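Local coordinates for protein DegT/DnrJ/EryC1/StrS aminotransferase (Brucella abortus 2308, PDB 4QGR) that binds pyridoxal 5'-phosphate and probably acts as a transaminase of the DegT/DnrJ/EryC1/StrS family, at residues 120-124 with 155-159; 83-87 with 126-130. All coordinates share one frame; numbering follows the deposited sequence.

Interaction 1. Residues 120-124 with 155-159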
ATOM      1  N   VAL A 120       4.365   3.649  31.299  1.00 15.06           N
ATOM      2  CA  VAL A 120       4.096   2.265  31.647  1.00 16.28           C
ATOM      3  C   VAL A 120       3.054   2.113  32.754  1.00 16.30           C
ATOM      4  O   VAL A 120       2.207   1.193  32.711  1.00 15.77           O
ATOM      5  CB  VAL A 120       5.413   1.602  32.029  1.00 17.88           C
ATOM      6  CG1 VAL A 120       5.165   0.276  32.738  1.00 20.22           C
ATOM      7  CG2 VAL A 120       6.247   1.491  30.752  1.00 18.35           C
ATOM      8  N   GLU A 121       3.135   2.965  33.775  1.00 16.39           N
ATOM      9  CA  GLU A 121       2.194   2.868  34.884  1.00 18.36           C
ATOM     10  C   GLU A 121       0.787   3.121  34.396  1.00 16.71           C
ATOM     11  O   GLU A 121      -0.179   2.447  34.829  1.00 16.83           O
ATOM     12  CB  GLU A 121       2.510   3.868  35.992  1.00 21.63           C
ATOM     13  CG  GLU A 121       3.717   3.503  36.841  1.00 24.79           C
ATOM     14  CD  GLU A 121       5.061   3.873  36.235  1.00 28.43           C
ATOM     15  OE1 GLU A 121       5.132   4.579  35.186  1.00 29.09           O
ATOM     16  OE2 GLU A 121       6.076   3.420  36.834  1.00 34.94           O
ATOM     17  N   GLN A 122       0.653   4.107  33.524  1.00 15.64           N
ATOM     18  CA  GLN A 122      -0.660   4.446  32.995  1.00 15.16           C
ATOM     19  C   GLN A 122      -1.181   3.395  32.023  1.00 14.71           C
ATOM     20  O   GLN A 122      -2.365   3.150  31.996  1.00 15.45           O
ATOM     21  CB  GLN A 122      -0.671   5.831  32.359  1.00 15.02           C
ATOM     22  CG  GLN A 122      -2.098   6.373  32.304  1.00 14.96           C
ATOM     23  CD  GLN A 122      -2.276   7.605  31.464  1.00 14.64           C
ATOM     24  OE1 GLN A 122      -1.590   7.793  30.442  1.00 14.32           O
ATOM     25  NE2 GLN A 122      -3.248   8.415  31.831  1.00 14.87           N
ATOM     26  N   LEU A 123      -0.303   2.749  31.256  1.00 14.18           N
ATOM     27  CA  LEU A 123      -0.681   1.594  30.459  1.00 14.17           C
ATOM     28  C   LEU A 123      -1.369   0.533  31.343  1.00 15.34           C
ATOM     29  O   LEU A 123      -2.440   0.003  31.001  1.00 15.11           O
ATOM     30  CB  LEU A 123       0.545   0.973  29.818  1.00 13.73           C
ATOM     31  CG  LEU A 123       0.423  -0.367  29.137  1.00 13.57           C
ATOM     32  CD1 LEU A 123      -0.584  -0.310  28.002  1.00 13.40           C
ATOM     33  CD2 LEU A 123       1.760  -0.963  28.645  1.00 13.66           C
ATOM     34  N   GLU A 124      -0.718   0.198  32.438  1.00 15.93           N
ATOM     35  CA  GLU A 124      -1.260  -0.775  33.373  1.00 18.00           C
ATOM     36  C   GLU A 124      -2.660  -0.376  33.864  1.00 17.79           C
ATOM     37  O   GLU A 124      -3.594  -1.200  33.914  1.00 17.43           O
ATOM     38  CB  GLU A 124      -0.259  -0.985  34.545  1.00 21.01           C
ATOM     39  CG  GLU A 124      -0.616  -2.170  35.441  1.00 25.64           C
ATOM     40  CD  GLU A 124       0.564  -2.628  36.298  1.00 29.30           C
ATOM     41  OE1 GLU A 124       1.091  -1.824  37.093  1.00 31.89           O
ATOM     42  OE2 GLU A 124       0.988  -3.790  36.165  1.00 37.04           O
ATOM     43  N   ARG A 155       9.407  -3.336  31.101  1.00 16.97           N
ATOM     44  CA  ARG A 155       8.227  -3.073  31.910  1.00 17.37           C
ATOM     45  C   ARG A 155       6.903  -3.262  31.126  1.00 16.24           C
ATOM     46  O   ARG A 155       5.891  -3.735  31.682  1.00 15.65           O
ATOM     47  CB  ARG A 155       8.321  -1.707  32.546  1.00 20.42           C
ATOM     48  CG  ARG A 155       9.555  -1.615  33.453  1.00 24.92           C
ATOM     49  CD  ARG A 155       9.729  -0.249  34.060  1.00 28.83           C
ATOM     50  NE  ARG A 155       8.683  -0.054  35.055  1.00 34.24           N
ATOM     51  CZ  ARG A 155       8.188   1.124  35.405  1.00 36.48           C
ATOM     52  NH1 ARG A 155       8.642   2.240  34.851  1.00 37.21           N
ATOM     53  NH2 ARG A 155       7.223   1.169  36.316  1.00 37.48           N
ATOM     54  N   ILE A 156       6.898  -2.872  29.850  1.00 14.97           N
ATOM     55  CA  ILE A 156       5.727  -3.086  29.008  1.00 14.35           C
ATOM     56  C   ILE A 156       5.417  -4.573  28.828  1.00 14.36           C
ATOM     57  O   ILE A 156       4.264  -4.998  28.931  1.00 14.64           O
ATOM     58  CB  ILE A 156       5.896  -2.376  27.636  1.00 13.94           C
ATOM     59  CG1 ILE A 156       5.920  -0.872  27.835  1.00 13.71           C
ATOM     60  CG2 ILE A 156       4.737  -2.687  26.701  1.00 13.37           C
ATOM     61  CD1 ILE A 156       6.237  -0.133  26.575  1.00 13.64           C
ATOM     62  N   THR A 157       6.452  -5.379  28.599  1.00 14.10           N
ATOM     63  CA  THR A 157       6.257  -6.800  28.428  1.00 14.39           C
ATOM     64  C   THR A 157       5.820  -7.437  29.757  1.00 14.22           C
ATOM     65  O   THR A 157       4.957  -8.353  29.755  1.00 13.99           O
ATOM     66  CB  THR A 157       7.557  -7.430  27.884  1.00 14.99           C
ATOM     67  OG1 THR A 157       7.943  -6.689  26.720  1.00 15.43           O
ATOM     68  CG2 THR A 157       7.390  -8.932  27.569  1.00 15.55           C
ATOM     69  N   ALA A 158       6.353  -6.960  30.878  1.00 13.96           N
ATOM     70  CA  ALA A 158       5.890  -7.497  32.165  1.00 14.90           C
ATOM     71  C   ALA A 158       4.361  -7.330  32.304  1.00 15.23           C
ATOM     72  O   ALA A 158       3.665  -8.233  32.743  1.00 15.14           O
ATOM     73  CB  ALA A 158       6.592  -6.843  33.340  1.00 15.13           C
ATOM     74  N   ILE A 159       3.843  -6.188  31.851  1.00 15.67           N
ATOM     75  CA  ILE A 159       2.406  -5.969  31.871  1.00 16.44           C
ATOM     76  C   ILE A 159       1.664  -6.914  30.921  1.00 16.64           C
ATOM     77  O   ILE A 159       0.668  -7.545  31.278  1.00 18.04           O
ATOM     78  CB  ILE A 159       2.081  -4.484  31.556  1.00 17.05           C
ATOM     79  CG1 ILE A 159       2.476  -3.608  32.735  1.00 17.64           C
ATOM     80  CG2 ILE A 159       0.593  -4.327  31.309  1.00 17.86           C
ATOM     81  CD1 ILE A 159       2.707  -2.177  32.367  1.00 18.28           C
TER

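Interaction 2. Residues 83-87 with 126-130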
ATOM      1  N   HIS A  83     -12.417  -5.543  20.555  1.00 16.23           N
ATOM      2  CA  HIS A  83     -11.067  -5.624  21.066  1.00 15.51           C
ATOM      3  C   HIS A  83     -10.432  -4.260  21.278  1.00 14.59           C
ATOM      4  O   HIS A  83     -10.673  -3.318  20.494  1.00 14.31           O
ATOM      5  CB  HIS A  83     -10.183  -6.443  20.134  1.00 15.36           C
ATOM      6  CG  HIS A  83     -10.666  -7.835  19.935  1.00 16.35           C
ATOM      7  ND1 HIS A  83     -10.416  -8.552  18.791  1.00 16.87           N
ATOM      8  CD2 HIS A  83     -11.450  -8.627  20.714  1.00 16.78           C
ATOM      9  CE1 HIS A  83     -10.978  -9.746  18.887  1.00 17.18           C
ATOM     10  NE2 HIS A  83     -11.616  -9.811  20.046  1.00 17.31           N
ATOM     11  N   ALA A  84      -9.647  -4.169  22.357  1.00 14.02           N
ATOM     12  CA  ALA A  84      -8.922  -2.953  22.703  1.00 13.12           C
ATOM     13  C   ALA A  84      -7.424  -3.089  22.407  1.00 12.41           C
ATOM     14  O   ALA A  84      -6.804  -4.128  22.706  1.00 12.07           O
ATOM     15  CB  ALA A  84      -9.116  -2.618  24.154  1.00 13.32           C
ATOM     16  N   VAL A  85      -6.852  -2.047  21.833  1.00 11.91           N
ATOM     17  CA  VAL A  85      -5.381  -1.985  21.574  1.00 11.88           C
ATOM     18  C   VAL A  85      -4.851  -0.677  22.164  1.00 11.71           C
ATOM     19  O   VAL A  85      -5.384   0.435  21.891  1.00 11.50           O
ATOM     20  CB  VAL A  85      -5.040  -2.074  20.075  1.00 11.65           C
ATOM     21  CG1 VAL A  85      -3.541  -1.952  19.843  1.00 11.56           C
ATOM     22  CG2 VAL A  85      -5.605  -3.324  19.414  1.00 12.14           C
ATOM     23  N   PHE A  86      -3.830  -0.783  23.013  1.00 11.86           N
ATOM     24  CA  PHE A  86      -3.306   0.354  23.801  1.00 12.05           C
ATOM     25  C   PHE A  86      -2.161   1.004  23.059  1.00 11.75           C
ATOM     26  O   PHE A  86      -1.213   0.305  22.681  1.00 11.97           O
ATOM     27  CB  PHE A  86      -2.886  -0.148  25.215  1.00 12.67           C
ATOM     28  CG  PHE A  86      -4.035  -0.759  25.938  1.00 13.17           C
ATOM     29  CD1 PHE A  86      -4.392  -2.095  25.686  1.00 13.65           C
ATOM     30  CD2 PHE A  86      -4.893   0.028  26.681  1.00 13.77           C
ATOM     31  CE1 PHE A  86      -5.484  -2.652  26.248  1.00 14.30           C
ATOM     32  CE2 PHE A  86      -5.998  -0.533  27.284  1.00 13.81           C
ATOM     33  CZ  PHE A  86      -6.317  -1.861  27.064  1.00 14.24           C
ATOM     34  N   VAL A  87      -2.302   2.306  22.792  1.00 11.62           N
ATOM     35  CA  VAL A  87      -1.382   3.076  21.925  1.00 11.70           C
ATOM     36  C   VAL A  87      -1.118   4.450  22.522  1.00 12.01           C
ATOM     37  O   VAL A  87      -1.941   4.982  23.312  1.00 12.47           O
ATOM     38  CB  VAL A  87      -1.942   3.205  20.471  1.00 11.64           C
ATOM     39  CG1 VAL A  87      -2.309   1.831  19.947  1.00 11.69           C
ATOM     40  CG2 VAL A  87      -3.182   4.087  20.407  1.00 11.85           C
ATOM     41  N   ALA A 126      -4.768   1.643  32.374  1.00 15.72           N
ATOM     42  CA  ALA A 126      -5.660   1.661  31.226  1.00 15.20           C
ATOM     43  C   ALA A 126      -6.194   0.256  30.960  1.00 15.07           C
ATOM     44  O   ALA A 126      -7.388   0.075  30.712  1.00 15.78           O
ATOM     45  CB  ALA A 126      -4.935   2.198  29.991  1.00 14.78           C
ATOM     46  N   ILE A 127      -5.314  -0.747  31.051  1.00 15.04           N
ATOM     47  CA  ILE A 127      -5.721  -2.129  30.832  1.00 15.11           C
ATOM     48  C   ILE A 127      -6.697  -2.536  31.938  1.00 15.77           C
ATOM     49  O   ILE A 127      -7.746  -3.128  31.658  1.00 16.47           O
ATOM     50  CB  ILE A 127      -4.531  -3.072  30.824  1.00 15.05           C
ATOM     51  CG1 ILE A 127      -3.699  -2.839  29.568  1.00 14.41           C
ATOM     52  CG2 ILE A 127      -5.000  -4.517  30.946  1.00 15.39           C
ATOM     53  CD1 ILE A 127      -2.306  -3.370  29.635  1.00 14.49           C
ATOM     54  N   ALA A 128      -6.371  -2.188  33.185  1.00 16.13           N
ATOM     55  CA  ALA A 128      -7.259  -2.503  34.300  1.00 17.16           C
ATOM     56  C   ALA A 128      -8.641  -1.850  34.150  1.00 17.69           C
ATOM     57  O   ALA A 128      -9.667  -2.496  34.421  1.00 17.87           O
ATOM     58  CB  ALA A 128      -6.637  -2.153  35.656  1.00 17.24           C
ATOM     59  N   ALA A 129      -8.680  -0.596  33.742  1.00 17.95           N
ATOM     60  CA  ALA A 129      -9.963   0.088  33.532  1.00 18.59           C
ATOM     61  C   ALA A 129     -10.782  -0.556  32.415  1.00 19.49           C
ATOM     62  O   ALA A 129     -12.007  -0.712  32.528  1.00 19.96           O
ATOM     63  CB  ALA A 129      -9.749   1.561  33.248  1.00 18.02           C
ATOM     64  N   THR A 130     -10.106  -0.973  31.348  1.00 18.44           N
ATOM     65  CA  THR A 130     -10.787  -1.614  30.251  1.00 18.38           C
ATOM     66  C   THR A 130     -11.381  -2.929  30.727  1.00 19.44           C
ATOM     67  O   THR A 130     -12.527  -3.255  30.385  1.00 20.28           O
ATOM     68  CB  THR A 130      -9.842  -1.842  29.049  1.00 17.91           C
ATOM     69  OG1 THR A 130      -9.277  -0.594  28.661  1.00 17.01           O
ATOM     70  CG2 THR A 130     -10.604  -2.440  27.883  1.00 17.84           C
TER

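Interaction 1. Residues 120-124 with 155-159
The guanidinium group of Arg155 has CG1 of Val120 over one face and OE2 of Glu121 at its edge, close to its plane. Val120 CG1 sits 4.1 Å above that plane, over the centre of the group. At the edge, Arg155 NH2 donates a nearly straight hydrogen bond (171°) to Glu121 OE2 at 2.6 Å, and this bond is part of a salt bridge. The carboxylate is turned, with its plane 61° from the guanidinium plane, and OE2 is met from above it. Glu121 bends at chi2 and Arg155 at chi3, which brings the two charged ends together. The pair lies on the exposed side of the contact.

The rest of the interface is mostly apolar; Val120, Leu123, Ile156 and Ile159 are buried. Val120 forks over the facing helix: CG1 meets Ile159 CD1 at 3.5 Å, a tight pair, and CG2 meets Ile156 CG1 at 3.8 Å. Leu123 CD2 rests against both Ile156 CG2 and Ile159 CD1. At the exposed margin Glu124 crosses Ile159 at a slant, its OE2 3.7 Å from Ile159 CG1.

The two helical segments run almost parallel, 11° apart, with axes 9.9 Å from each other. Helix 153-163 links the adjacent parallel strands 137-141 and 166-170 in a beta-alpha-beta crossover, and helix 120-133 packs beside it. Ile156 also touches Pro143.

Interaction 2. Residues 83-87 with 126-130
The carbonyl oxygen of Ala126 lies 3.7 Å from Phe86 CE2 and accepts two hydrogen bonds from Thr130. One is the helical bond from Thr130 N, at 3.0 Å. The other comes from Thr130 OG1, at 2.9 Å, and reaches the oxygen from the opposite face of the carbonyl plane. The hydroxyl of this buried threonine is thus satisfied within its own helix.

The same OG1 stands at the edge of the Phe86 ring, in its plane, 3.6 Å from CE2. With chi1 at -56°, Thr130 sets OG1 beside its backbone N and leaves CG2 to meet Ala84 CB at 4.0 Å. Ile127 takes one face of the ring. Its CG1 makes a CH-pi contact 3.8 Å from the centroid, only 12° off the ring normal. Ala126 CB touches the ring at CD2.

Strand and helix run nearly antiparallel, at 163°. Helix 120-133 packs on the mixed, mostly parallel sheet, the alpha/beta architecture of the large domain of fold-type I PLP enzymes. Val85 and Val87 alternate with Ala84 and Phe86 and pack against helix 94-101. Strand 83-88 lies between strands 105-109 and 137-141; Phe86 touches Val107 and Pro138 on them.

In the fold
From the N terminus, strand 83-88 comes first, and the chain passes through helix 94-101 and strand 105-109 before entering helix 120-133. The start of this helix belongs to interaction 1 and its next turns to interaction 2. Interaction 2 closes a loop of 38 residues back to the strand. Interaction 1 closes later, after strand 137-141, when helix 153-163 arrives. The segments alternate, so the two loops cross. Helix 120-133 is shared. The contacts also touch directly: Leu123 CD1 packs on Phe86 CB, and Ile159 CG2 on Ile127 CD1. Together they join two neighbouring helices to each other and one of them to the sheet, away from the pyridoxal phosphate site.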